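Local coordinates for regulator of polyketide synthase expression (Bifidobacterium adolescentis, PDB 3ONQ), which is of unknown function but probably regulates transcription, binding DNA through a C-terminal helix-turn-helix domain of the PucR type, at residues 39-44 with 131-136; 72-77 with 84-89; 214-219 with 224-229; 235-240 with 248-253. One frame throughout, in Å; residues are numbered along the deposited sequence.

The four contacts fall into two groups at opposite sides of the chain's centre, a worked example of a regulator built from separate modules. Contacts 1 and 2 belong to the alpha-beta part, their centres 18 Å apart, and along the chain contact 2 is nested inside the loop that contact 1 closes. Contacts 3 and 4 lie in the PucR-type helix-turn-helix region, 17 Å apart between centres, and share helix 223-237, with contact 3 near its beginning and contact 4 at its end. Contacts 2 and 3 are the farthest pair, with centres 52 Å apart. Separate sulfate ions sit at contacts 1 and 3; in contact 3 the ion meets an arginine of helix 223-237.

Contact 1. Residues 39-44 with 131-136; sequences DRVVSL and SGVAGA. With SO4 (sulfate ion), chain P.
V133 alone represents its segment here: both of its methyl groups are used, one for V41 and one for V42, and no other residue of 131-136 touches 39-44. The two branches part company at CB. With CG1 opposite the backbone N (chi1 167°), that methyl goes to V41, where CG1 of V133 and CG1 of V41 are 3.7 Å apart. The other branch lies over the backbone of the helix, V133 CG2 standing 3.9 Å from V42 CA and about as far from the CG2 methyl of V42. The side chains cross obliquely, and the contact is purely apolar and small, burying 121 Å² in all. Neighbours enlarge it: L32 of helix 21-33 touches both V41 and V133, and F54 packs on V133 while its backbone bonds to that of G132.

On the far side of the segment a sulfate, probably from the crystallisation liquor, is held by S131 N at 3.1 Å from its O4, in a nearly straight bond (168°), and R130 NH1 is a further donor to it. S43, the residue after V42, faces away from V133, and its OG is hydrogen-bonded to E30 of the second subunit. V133, at the start of helix 132-149, thus packs that helix on helix 39-48 and, through L32, on helix 21-33, beside the sheet of the alpha-beta-alpha sandwich.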
loop_
_atom_site.group_PDB
_atom_site.type_symbol
_atom_site.label_atom_id
_atom_site.label_comp_id
_atom_site.label_asym_id
_atom_site.label_seq_id
_atom_site.Cartn_x
_atom_site.Cartn_y
_atom_site.Cartn_z
ATOM N N ASP B 39 -3.118 5.796 9.499
ATOM C CA ASP B 39 -3.417 5.646 10.918
ATOM C C ASP B 39 -4.128 6.847 11.524
ATOM O O ASP B 39 -4.920 6.691 12.435
ATOM C CB ASP B 39 -2.151 5.301 11.697
ATOM C CG ASP B 39 -1.789 3.838 11.588
ATOM O OD1 ASP B 39 -2.697 3.006 11.397
ATOM O OD2 ASP B 39 -0.597 3.514 11.692
ATOM N N ARG B 40 -3.837 8.043 11.041
ATOM C CA ARG B 40 -4.515 9.223 11.548
ATOM C C ARG B 40 -6.024 9.131 11.298
ATOM O O ARG B 40 -6.823 9.508 12.137
ATOM C CB ARG B 40 -3.956 10.483 10.897
ATOM C CG ARG B 40 -2.491 10.723 11.153
ATOM C CD ARG B 40 -1.940 11.802 10.252
ATOM N NE ARG B 40 -1.982 11.414 8.850
ATOM C CZ ARG B 40 -1.878 12.260 7.837
ATOM N NH1 ARG B 40 -1.718 13.550 8.057
ATOM N NH2 ARG B 40 -1.931 11.812 6.599
ATOM N N VAL B 41 -6.398 8.626 10.132
ATOM C CA VAL B 41 -7.800 8.460 9.758
ATOM C C VAL B 41 -8.416 7.343 10.575
ATOM O O VAL B 41 -9.558 7.425 11.008
ATOM C CB VAL B 41 -7.936 8.173 8.245
ATOM C CG1 VAL B 41 -9.386 7.997 7.859
ATOM C CG2 VAL B 41 -7.302 9.285 7.448
ATOM N N VAL B 42 -7.644 6.286 10.807
ATOM C CA VAL B 42 -8.082 5.254 11.731
ATOM C C VAL B 42 -8.373 5.861 13.106
ATOM O O VAL B 42 -9.393 5.544 13.731
ATOM C CB VAL B 42 -7.032 4.145 11.874
ATOM C CG1 VAL B 42 -7.484 3.121 12.916
ATOM C CG2 VAL B 42 -6.766 3.485 10.526
ATOM N N SER B 43 -7.487 6.744 13.573
ATOM C CA SER B 43 -7.699 7.412 14.858
ATOM C C SER B 43 -8.963 8.281 14.857
ATOM O O SER B 43 -9.736 8.274 15.817
ATOM C CB SER B 43 -6.471 8.251 15.272
ATOM O OG SER B 43 -5.362 7.426 15.609
ATOM N N LEU B 44 -9.177 9.036 13.786
ATOM C CA LEU B 44 -10.389 9.846 13.709
ATOM C C LEU B 44 -11.634 8.966 13.775
ATOM O O LEU B 44 -12.591 9.277 14.480
ATOM C CB LEU B 44 -10.409 10.681 12.435
ATOM C CG LEU B 44 -9.359 11.786 12.341
ATOM C CD1 LEU B 44 -9.536 12.526 11.036
ATOM C CD2 LEU B 44 -9.473 12.739 13.506
ATOM N N SER B 131 -14.774 -3.347 4.245
ATOM C CA SER B 131 -14.282 -3.499 5.613
ATOM C C SER B 131 -13.185 -2.513 5.985
ATOM O O SER B 131 -12.293 -2.202 5.180
ATOM C CB SER B 131 -13.799 -4.933 5.858
ATOM O OG SER B 131 -12.747 -5.254 4.972
ATOM N N GLY B 132 -13.259 -2.034 7.220
ATOM C CA GLY B 132 -12.248 -1.156 7.773
ATOM C C GLY B 132 -12.198 0.209 7.111
ATOM O O GLY B 132 -12.990 0.535 6.225
ATOM N N VAL B 133 -11.248 1.015 7.558
ATOM C CA VAL B 133 -11.086 2.373 7.062
ATOM C C VAL B 133 -10.823 2.416 5.553
ATOM O O VAL B 133 -11.388 3.245 4.851
ATOM C CB VAL B 133 -9.992 3.114 7.851
ATOM C CG1 VAL B 133 -9.603 4.380 7.147
ATOM C CG2 VAL B 133 -10.499 3.429 9.254
ATOM N N ALA B 134 -9.990 1.514 5.049
ATOM C CA ALA B 134 -9.742 1.447 3.607
ATOM C C ALA B 134 -11.033 1.140 2.833
ATOM O O ALA B 134 -11.265 1.691 1.761
ATOM C CB ALA B 134 -8.664 0.412 3.289
ATOM N N GLY B 135 -11.869 0.259 3.377
ATOM C CA GLY B 135 -13.144 -0.058 2.754
ATOM C C GLY B 135 -14.085 1.132 2.784
ATOM O O GLY B 135 -14.763 1.428 1.805
ATOM N N ALA B 136 -14.122 1.816 3.922
ATOM C CA ALA B 136 -14.891 3.043 4.057
ATOM C C ALA B 136 -14.509 4.038 2.962
ATOM O O ALA B 136 -15.377 4.614 2.300
ATOM C CB ALA B 136 -14.668 3.653 5.445
HETATM S S SO4 P . -13.187 -4.922 0.950
HETATM O O1 SO4 P . -14.014 -4.884 -0.259
HETATM O O2 SO4 P . -13.712 -5.929 1.870
HETATM O O3 SO4 P . -11.819 -5.276 0.585
HETATM O O4 SO4 P . -13.196 -3.621 1.611
#

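Contact 2. Residues 72-77 with 84-89; sequences LAIRKA and EHVVIG
R75 reaches from its helix across V86 and I88 of the neighbouring strand, and its course shows how a long side chain can be apolar along its stem and polar at its end. From CB, which points off to the flank, CG turns beside the backbone N and comes within 3.9 Å of I88 CD1, with V86 CG1 only slightly farther off. The chain then runs extended through CD to NE, and NE also has I88 CD1 as its neighbour. A turn about the CD-NE bond (chi4 -83°) lays one face of the guanidinium against I88, whose CD1 stands 3.7 Å above the plane over its centre. At the end the two nitrogens divide the work. NH1 donates to V86 O at 3.0 Å; NH1 lies in the carbonyl plane of V86, while V86 O is tilted out of the guanidinium plane, and the bond is bent (131°). NH2 passes 3.6 Å from I88 CB and forms a salt bridge with E25, whose OE2 also takes the backbone N-H of I88. One carboxylate oxygen therefore ties the arginine to the strand.

Beside this, I74 CG2 packs on I88 CD1 at 4.1 Å and on V86 CG2, extending the apolar layer. Helix and strand run almost antiparallel (171°), 9.7 Å apart between axes. This is the helix-on-sheet packing of a beta-alpha-beta crossover: helix 67-80 links strand 55-61 to strand 86-91, parallel to it and outermost within this chain, with strand 94-100 between them.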
loop_
_atom_site.group_PDB
_atom_site.type_symbol
_atom_site.label_atom_id
_atom_site.label_comp_id
_atom_site.label_asym_id
_atom_site.label_seq_id
_atom_site.Cartn_x
_atom_site.Cartn_y
_atom_site.Cartn_z
ATOM N N LEU B 72 -31.250 13.964 8.961
ATOM C CA LEU B 72 -32.048 13.559 10.109
ATOM C C LEU B 72 -32.728 12.232 9.811
ATOM O O LEU B 72 -32.705 11.306 10.628
ATOM C CB LEU B 72 -33.093 14.622 10.435
ATOM C CG LEU B 72 -34.051 14.256 11.567
ATOM C CD1 LEU B 72 -33.264 13.836 12.801
ATOM C CD2 LEU B 72 -34.995 15.415 11.878
ATOM N N ALA B 73 -33.329 12.151 8.630
ATOM C CA ALA B 73 -33.964 10.929 8.168
ATOM C C ALA B 73 -32.995 9.745 8.203
ATOM O O ALA B 73 -33.340 8.681 8.691
ATOM C CB ALA B 73 -34.518 11.122 6.779
ATOM N N ILE B 74 -31.782 9.931 7.687
ATOM C CA ILE B 74 -30.806 8.842 7.644
ATOM C C ILE B 74 -30.328 8.429 9.040
ATOM O O ILE B 74 -30.240 7.238 9.348
ATOM C CB ILE B 74 -29.581 9.209 6.778
ATOM C CG1 ILE B 74 -30.001 9.478 5.336
ATOM C CG2 ILE B 74 -28.547 8.097 6.826
ATOM C CD1 ILE B 74 -28.836 9.882 4.437
ATOM N N ARG B 75 -30.008 9.395 9.893
ATOM C CA ARG B 75 -29.617 9.030 11.252
ATOM C C ARG B 75 -30.726 8.287 11.994
ATOM O O ARG B 75 -30.458 7.346 12.737
ATOM C CB ARG B 75 -29.127 10.240 12.041
ATOM C CG ARG B 75 -27.909 10.901 11.403
ATOM C CD ARG B 75 -27.265 11.961 12.304
ATOM N NE ARG B 75 -26.290 12.742 11.545
ATOM C CZ ARG B 75 -25.036 12.361 11.325
ATOM N NH1 ARG B 75 -24.589 11.215 11.833
ATOM N NH2 ARG B 75 -24.223 13.133 10.601
ATOM N N LYS B 76 -31.973 8.693 11.781
ATOM C CA LYS B 76 -33.096 8.025 12.428
ATOM C C LYS B 76 -33.259 6.589 11.909
ATOM O O LYS B 76 -33.518 5.656 12.674
ATOM C CB LYS B 76 -34.391 8.812 12.216
ATOM C CG LYS B 76 -35.628 8.062 12.696
ATOM C CD LYS B 76 -36.921 8.794 12.362
ATOM C CE LYS B 76 -38.142 7.964 12.758
ATOM N NZ LYS B 76 -38.153 7.643 14.219
ATOM N N ALA B 77 -33.109 6.415 10.602
ATOM C CA ALA B 77 -33.286 5.103 10.004
ATOM C C ALA B 77 -32.216 4.145 10.518
ATOM O O ALA B 77 -32.508 3.001 10.859
ATOM C CB ALA B 77 -33.262 5.187 8.486
ATOM N N GLU B 84 -25.458 2.575 15.287
ATOM C CA GLU B 84 -25.120 3.792 16.019
ATOM C C GLU B 84 -24.040 4.643 15.360
ATOM O O GLU B 84 -23.615 5.650 15.919
ATOM C CB GLU B 84 -24.723 3.459 17.450
ATOM C CG GLU B 84 -23.975 2.158 17.612
ATOM C CD GLU B 84 -23.879 1.760 19.067
ATOM O OE1 GLU B 84 -24.106 2.636 19.930
ATOM O OE2 GLU B 84 -23.588 0.582 19.352
ATOM N N HIS B 85 -23.592 4.238 14.179
ATOM C CA HIS B 85 -22.591 5.019 13.462
ATOM C C HIS B 85 -23.003 5.221 12.020
ATOM O O HIS B 85 -23.274 4.254 11.305
ATOM C CB HIS B 85 -21.237 4.321 13.513
ATOM C CG HIS B 85 -20.819 3.938 14.896
ATOM N ND1 HIS B 85 -20.659 4.863 15.906
ATOM C CD2 HIS B 85 -20.539 2.730 15.444
ATOM C CE1 HIS B 85 -20.295 4.243 17.014
ATOM N NE2 HIS B 85 -20.214 2.949 16.760
ATOM N N VAL B 86 -23.074 6.483 11.610
ATOM C CA VAL B 86 -23.173 6.822 10.205
ATOM C C VAL B 86 -22.473 8.166 9.963
ATOM O O VAL B 86 -22.815 9.183 10.571
ATOM C CB VAL B 86 -24.641 6.797 9.702
ATOM C CG1 VAL B 86 -25.488 7.761 10.480
ATOM C CG2 VAL B 86 -24.707 7.096 8.200
ATOM N N VAL B 87 -21.450 8.144 9.111
ATOM C CA VAL B 87 -20.733 9.357 8.723
ATOM C C VAL B 87 -21.398 9.959 7.505
ATOM O O VAL B 87 -21.517 9.301 6.461
ATOM C CB VAL B 87 -19.265 9.057 8.398
ATOM C CG1 VAL B 87 -18.592 10.280 7.759
ATOM C CG2 VAL B 87 -18.531 8.628 9.676
ATOM N N ILE B 88 -21.837 11.206 7.639
ATOM C CA ILE B 88 -22.581 11.876 6.580
ATOM C C ILE B 88 -21.836 13.112 6.125
ATOM O O ILE B 88 -21.294 13.848 6.947
ATOM C CB ILE B 88 -23.984 12.275 7.064
ATOM C CG1 ILE B 88 -24.740 11.030 7.537
ATOM C CG2 ILE B 88 -24.756 13.023 5.968
ATOM C CD1 ILE B 88 -26.185 11.286 7.904
ATOM N N GLY B 89 -21.796 13.335 4.817
ATOM C CA GLY B 89 -21.125 14.507 4.273
ATOM C C GLY B 89 -21.693 14.892 2.922
ATOM O O GLY B 89 -22.421 14.124 2.300
#

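Contact 3. Residues 214-219 with 224-229; sequences NTAKEL and NTVRYR. With SO4 (sulfate ion), chain S.
V226 and T215 are turned so that their methyls meet. In V226, CG1 is opposite the backbone N (chi1 176°); in T215, a chi1 of -59° puts OG1 beside the backbone N, where it bonds to S211 O one turn earlier, and leaves CG2 opposite the N. T215 CG2 meets both V226 methyls, lying 3.7 Å from V226 CG1 and 3.8 Å from V226 CG2. The second branch of V226 also presses on the helix backbone, its CG2 being 3.7 Å from A216 N. Near the end of the first helix, L219 CD1 approaches the edge of the R229 guanidinium, 4.4 Å from NH1. The axes of the two segments cross at 106°, as befits the two helices of a helix-turn-helix.

R229 shows the other side of this chemistry. Its chain is extended from CG to NE, and T225 CG2 lies over one face of the guanidinium, offset toward the rim. From its edge, NE reaches sulfate O4 at 2.8 Å and NH2 reaches O3 at 2.7 Å, a bidentate pair of almost straight bonds. NH1 is bonded to T201 OG1, so all three nitrogens have partners and the group's rotation is fixed. The sulfate probably comes from the crystallisation liquor. Apolar methyl packing thus lies between the helices, while the planar, two-pronged grip on a tetrahedral anion is consistent with an ability of R229 to meet a phosphate of DNA.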
loop_
_atom_site.group_PDB
_atom_site.type_symbol
_atom_site.label_atom_id
_atom_site.label_comp_id
_atom_site.label_asym_id
_atom_site.label_seq_id
_atom_site.Cartn_x
_atom_site.Cartn_y
_atom_site.Cartn_z
ATOM N N ASN B 214 -20.617 -13.013 -38.637
ATOM C CA ASN B 214 -19.280 -12.545 -38.989
ATOM C C ASN B 214 -18.229 -13.113 -38.055
ATOM O O ASN B 214 -17.092 -13.330 -38.459
ATOM C CB ASN B 214 -19.199 -11.018 -39.018
ATOM C CG ASN B 214 -20.098 -10.405 -40.077
ATOM O OD1 ASN B 214 -20.585 -11.097 -40.980
ATOM N ND2 ASN B 214 -20.320 -9.101 -39.977
ATOM N N THR B 215 -18.619 -13.356 -36.806
ATOM C CA THR B 215 -17.700 -13.911 -35.821
ATOM C C THR B 215 -17.434 -15.374 -36.180
ATOM O O THR B 215 -16.283 -15.782 -36.294
ATOM C CB THR B 215 -18.250 -13.771 -34.370
ATOM O OG1 THR B 215 -18.474 -12.388 -34.067
ATOM C CG2 THR B 215 -17.271 -14.342 -33.363
ATOM N N ALA B 216 -18.505 -16.147 -36.377
ATOM C CA ALA B 216 -18.402 -17.514 -36.893
ATOM C C ALA B 216 -17.505 -17.605 -38.126
ATOM O O ALA B 216 -16.642 -18.466 -38.213
ATOM C CB ALA B 216 -19.788 -18.082 -37.213
ATOM N N LYS B 217 -17.726 -16.715 -39.084
ATOM C CA LYS B 217 -16.956 -16.704 -40.320
ATOM C C LYS B 217 -15.467 -16.447 -40.058
ATOM O O LYS B 217 -14.605 -17.153 -40.580
ATOM C CB LYS B 217 -17.529 -15.650 -41.268
ATOM C CG LYS B 217 -16.686 -15.355 -42.492
ATOM C CD LYS B 217 -17.378 -14.295 -43.360
ATOM C CE LYS B 217 -16.568 -13.938 -44.609
ATOM N NZ LYS B 217 -15.251 -13.302 -44.312
ATOM N N GLU B 218 -15.179 -15.430 -39.252
ATOM C CA GLU B 218 -13.808 -15.093 -38.866
ATOM C C GLU B 218 -13.084 -16.235 -38.149
ATOM O O GLU B 218 -11.902 -16.470 -38.384
ATOM C CB GLU B 218 -13.803 -13.858 -37.963
ATOM C CG GLU B 218 -13.126 -12.651 -38.559
ATOM C CD GLU B 218 -11.701 -12.944 -38.991
ATOM O OE1 GLU B 218 -10.792 -12.945 -38.132
ATOM O OE2 GLU B 218 -11.493 -13.178 -40.197
ATOM N N LEU B 219 -13.790 -16.940 -37.273
ATOM C CA LEU B 219 -13.142 -17.931 -36.413
ATOM C C LEU B 219 -13.240 -19.364 -36.915
ATOM O O LEU B 219 -12.720 -20.286 -36.282
ATOM C CB LEU B 219 -13.715 -17.847 -34.998
ATOM C CG LEU B 219 -13.453 -16.553 -34.228
ATOM C CD1 LEU B 219 -14.198 -16.584 -32.911
ATOM C CD2 LEU B 219 -11.958 -16.329 -34.017
ATOM N N ASN B 224 -23.619 -21.247 -33.508
ATOM C CA ASN B 224 -24.006 -21.763 -32.195
ATOM C C ASN B 224 -22.834 -21.834 -31.239
ATOM O O ASN B 224 -22.997 -21.707 -30.025
ATOM C CB ASN B 224 -24.630 -23.155 -32.306
ATOM C CG ASN B 224 -26.008 -23.127 -32.933
ATOM O OD1 ASN B 224 -26.621 -22.066 -33.053
ATOM N ND2 ASN B 224 -26.511 -24.299 -33.326
ATOM N N THR B 225 -21.647 -22.053 -31.786
ATOM C CA THR B 225 -20.468 -22.150 -30.950
ATOM C C THR B 225 -20.104 -20.771 -30.399
ATOM O O THR B 225 -19.761 -20.632 -29.213
ATOM C CB THR B 225 -19.301 -22.805 -31.701
ATOM O OG1 THR B 225 -19.621 -24.183 -31.915
ATOM C CG2 THR B 225 -18.025 -22.720 -30.895
ATOM N N VAL B 226 -20.198 -19.754 -31.249
ATOM C CA VAL B 226 -19.999 -18.386 -30.795
ATOM C C VAL B 226 -21.038 -18.054 -29.728
ATOM O O VAL B 226 -20.709 -17.485 -28.685
ATOM C CB VAL B 226 -20.135 -17.379 -31.939
ATOM C CG1 VAL B 226 -20.024 -15.947 -31.397
ATOM C CG2 VAL B 226 -19.081 -17.640 -33.010
ATOM N N ARG B 227 -22.290 -18.416 -29.999
ATOM C CA ARG B 227 -23.386 -18.164 -29.069
ATOM C C ARG B 227 -23.064 -18.753 -27.704
ATOM O O ARG B 227 -23.180 -18.086 -26.680
ATOM C CB ARG B 227 -24.674 -18.782 -29.606
ATOM C CG ARG B 227 -25.863 -17.842 -29.655
ATOM C CD ARG B 227 -27.114 -18.576 -30.138
ATOM N NE ARG B 227 -26.992 -19.017 -31.527
ATOM C CZ ARG B 227 -27.553 -18.399 -32.564
ATOM N NH1 ARG B 227 -27.381 -18.868 -33.794
ATOM N NH2 ARG B 227 -28.291 -17.312 -32.372
ATOM N N TYR B 228 -22.647 -20.012 -27.702
ATOM C CA TYR B 228 -22.338 -20.720 -26.474
ATOM C C TYR B 228 -21.193 -20.043 -25.713
ATOM O O TYR B 228 -21.265 -19.855 -24.493
ATOM C CB TYR B 228 -22.015 -22.190 -26.792
ATOM C CG TYR B 228 -21.603 -23.034 -25.599
ATOM C CD1 TYR B 228 -22.556 -23.702 -24.830
ATOM C CD2 TYR B 228 -20.263 -23.184 -25.254
ATOM C CE1 TYR B 228 -22.186 -24.486 -23.740
ATOM C CE2 TYR B 228 -19.883 -23.963 -24.163
ATOM C CZ TYR B 228 -20.847 -24.609 -23.412
ATOM O OH TYR B 228 -20.472 -25.383 -22.336
ATOM N N ARG B 229 -20.136 -19.669 -26.420
ATOM C CA ARG B 229 -19.029 -18.963 -25.765
ATOM C C ARG B 229 -19.411 -17.614 -25.156
ATOM O O ARG B 229 -18.960 -17.284 -24.056
ATOM C CB ARG B 229 -17.841 -18.797 -26.710
ATOM C CG ARG B 229 -17.216 -20.129 -27.101
ATOM C CD ARG B 229 -16.290 -19.954 -28.277
ATOM N NE ARG B 229 -15.704 -21.218 -28.701
ATOM C CZ ARG B 229 -14.864 -21.339 -29.725
ATOM N NH1 ARG B 229 -14.511 -20.264 -30.435
ATOM N NH2 ARG B 229 -14.371 -22.533 -30.032
HETATM S S SO4 S . -15.684 -24.584 -27.173
HETATM O O1 SO4 S . -16.571 -25.743 -27.165
HETATM O O2 SO4 S . -14.779 -24.641 -26.025
HETATM O O3 SO4 S . -14.905 -24.602 -28.407
HETATM O O4 SO4 S . -16.488 -23.368 -27.094
#

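Contact 4. Residues 235-240 with 248-253; sequences ETTGWD and YVLTTA
W239 lies with one face of its indole against V249, in the PucR-type helix-turn-helix region where helix 223-237 ends and the chain turns back beside helix 244-261. The two side chains cross at about a right angle, and both V249 methyls lie over the same face. CG1 sits 3.7 Å from the centroid of the six-membered ring and only 13° off its normal, a clear CH-pi contact. CG2 lies toward the outer rim, 3.7 Å from W239 CZ3. L250 takes the other end of the tryptophan. With L250 CG beside its own backbone N (chi1 -72°), the isobutyl end swings to W239 although its CB points to the flank: L250 CG is 3.8 Å from W239 CB, and CD1 reaches the backbone at W239 O. V185 of helix 175-190 touches both W239 and L250, while another flank of helix 244-261 meets the third subunit, where Y248 packs on its Y248.

The helix ends at T237, and G238, with positive phi, turns the chain away. An ST turn holds the backbone N of W239: T237 OG1, which also bonds to A233 O, accepts from W239 N at 3.1 Å, with an N-H...O angle of 157°.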
loop_
_atom_site.group_PDB
_atom_site.type_symbol
_atom_site.label_atom_id
_atom_site.label_comp_id
_atom_site.label_asym_id
_atom_site.label_seq_id
_atom_site.Cartn_x
_atom_site.Cartn_y
_atom_site.Cartn_z
ATOM N N GLU B 235 -21.655 -15.638 -18.019
ATOM C CA GLU B 235 -21.724 -16.291 -16.716
ATOM C C GLU B 235 -20.518 -15.957 -15.859
ATOM O O GLU B 235 -20.655 -15.725 -14.663
ATOM C CB GLU B 235 -21.889 -17.809 -16.861
ATOM C CG GLU B 235 -23.197 -18.178 -17.564
ATOM C CD GLU B 235 -23.293 -19.648 -17.938
ATOM O OE1 GLU B 235 -22.287 -20.382 -17.775
ATOM O OE2 GLU B 235 -24.383 -20.059 -18.400
ATOM N N THR B 236 -19.335 -15.920 -16.467
ATOM C CA THR B 236 -18.120 -15.715 -15.686
ATOM C C THR B 236 -17.847 -14.252 -15.331
ATOM O O THR B 236 -17.198 -13.978 -14.328
ATOM C CB THR B 236 -16.877 -16.290 -16.379
ATOM O OG1 THR B 236 -16.660 -15.587 -17.602
ATOM C CG2 THR B 236 -17.054 -17.781 -16.669
ATOM N N THR B 237 -18.316 -13.319 -16.154
ATOM C CA THR B 237 -18.006 -11.912 -15.930
ATOM C C THR B 237 -19.231 -11.096 -15.512
ATOM O O THR B 237 -19.098 -10.008 -14.959
ATOM C CB THR B 237 -17.382 -11.249 -17.190
ATOM O OG1 THR B 237 -18.356 -11.183 -18.240
ATOM C CG2 THR B 237 -16.187 -12.028 -17.676
ATOM N N GLY B 238 -20.420 -11.613 -15.789
ATOM C CA GLY B 238 -21.646 -10.875 -15.533
ATOM C C GLY B 238 -22.020 -9.960 -16.692
ATOM O O GLY B 238 -23.037 -9.277 -16.652
ATOM N N TRP B 239 -21.198 -9.945 -17.737
ATOM C CA TRP B 239 -21.449 -9.059 -18.872
ATOM C C TRP B 239 -21.753 -9.862 -20.135
ATOM O O TRP B 239 -20.972 -10.728 -20.533
ATOM C CB TRP B 239 -20.267 -8.106 -19.087
ATOM C CG TRP B 239 -19.956 -7.285 -17.857
ATOM C CD1 TRP B 239 -18.939 -7.478 -16.975
ATOM C CD2 TRP B 239 -20.697 -6.158 -17.380
ATOM N NE1 TRP B 239 -18.987 -6.528 -15.975
ATOM C CE2 TRP B 239 -20.055 -5.700 -16.209
ATOM C CE3 TRP B 239 -21.834 -5.482 -17.839
ATOM C CZ2 TRP B 239 -20.526 -4.604 -15.478
ATOM C CZ3 TRP B 239 -22.294 -4.383 -17.114
ATOM C CH2 TRP B 239 -21.642 -3.961 -15.949
ATOM N N ASP B 240 -22.908 -9.571 -20.728
ATOM C CA ASP B 240 -23.438 -10.269 -21.900
ATOM C C ASP B 240 -23.110 -9.490 -23.160
ATOM O O ASP B 240 -23.685 -8.437 -23.420
ATOM C CB ASP B 240 -24.955 -10.386 -21.755
ATOM C CG ASP B 240 -25.612 -11.138 -22.914
ATOM O OD1 ASP B 240 -24.938 -11.409 -23.927
ATOM O OD2 ASP B 240 -26.820 -11.446 -22.805
ATOM N N TYR B 248 -20.448 -2.509 -24.561
ATOM C CA TYR B 248 -19.654 -1.312 -24.323
ATOM C C TYR B 248 -18.746 -1.499 -23.095
ATOM O O TYR B 248 -17.571 -1.141 -23.132
ATOM C CB TYR B 248 -20.558 -0.093 -24.166
ATOM C CG TYR B 248 -19.820 1.131 -23.691
ATOM C CD1 TYR B 248 -18.928 1.793 -24.517
ATOM C CD2 TYR B 248 -20.012 1.622 -22.413
ATOM C CE1 TYR B 248 -18.246 2.912 -24.077
ATOM C CE2 TYR B 248 -19.349 2.736 -21.972
ATOM C CZ TYR B 248 -18.463 3.373 -22.798
ATOM O OH TYR B 248 -17.799 4.490 -22.339
ATOM N N VAL B 249 -19.284 -2.074 -22.018
ATOM C CA VAL B 249 -18.467 -2.404 -20.844
ATOM C C VAL B 249 -17.323 -3.368 -21.206
ATOM O O VAL B 249 -16.166 -3.137 -20.866
ATOM C CB VAL B 249 -19.319 -3.002 -19.695
ATOM C CG1 VAL B 249 -18.429 -3.399 -18.507
ATOM C CG2 VAL B 249 -20.402 -2.009 -19.245
ATOM N N LEU B 250 -17.640 -4.433 -21.925
ATOM C CA LEU B 250 -16.616 -5.408 -22.292
ATOM C C LEU B 250 -15.518 -4.784 -23.167
ATOM O O LEU B 250 -14.317 -5.007 -22.946
ATOM C CB LEU B 250 -17.258 -6.606 -22.986
ATOM C CG LEU B 250 -18.069 -7.540 -22.082
ATOM C CD1 LEU B 250 -19.033 -8.387 -22.900
ATOM C CD2 LEU B 250 -17.147 -8.427 -21.254
ATOM N N THR B 251 -15.936 -3.985 -24.139
ATOM C CA THR B 251 -15.004 -3.303 -25.034
ATOM C C THR B 251 -14.035 -2.461 -24.196
ATOM O O THR B 251 -12.829 -2.458 -24.439
ATOM C CB THR B 251 -15.768 -2.413 -26.047
ATOM O OG1 THR B 251 -16.675 -3.229 -26.796
ATOM C CG2 THR B 251 -14.815 -1.696 -27.009
ATOM N N THR B 252 -14.569 -1.777 -23.191
ATOM C CA THR B 252 -13.753 -0.929 -22.329
ATOM C C THR B 252 -12.760 -1.776 -21.544
ATOM O O THR B 252 -11.569 -1.460 -21.477
ATOM C CB THR B 252 -14.605 -0.090 -21.358
ATOM O OG1 THR B 252 -15.524 0.717 -22.102
ATOM C CG2 THR B 252 -13.716 0.823 -20.515
ATOM N N ALA B 253 -13.245 -2.873 -20.977
ATOM C CA ALA B 253 -12.368 -3.787 -20.255
ATOM C C ALA B 253 -11.212 -4.311 -21.129
ATOM O O ALA B 253 -10.075 -4.439 -20.662
ATOM C CB ALA B 253 -13.174 -4.945 -19.662
#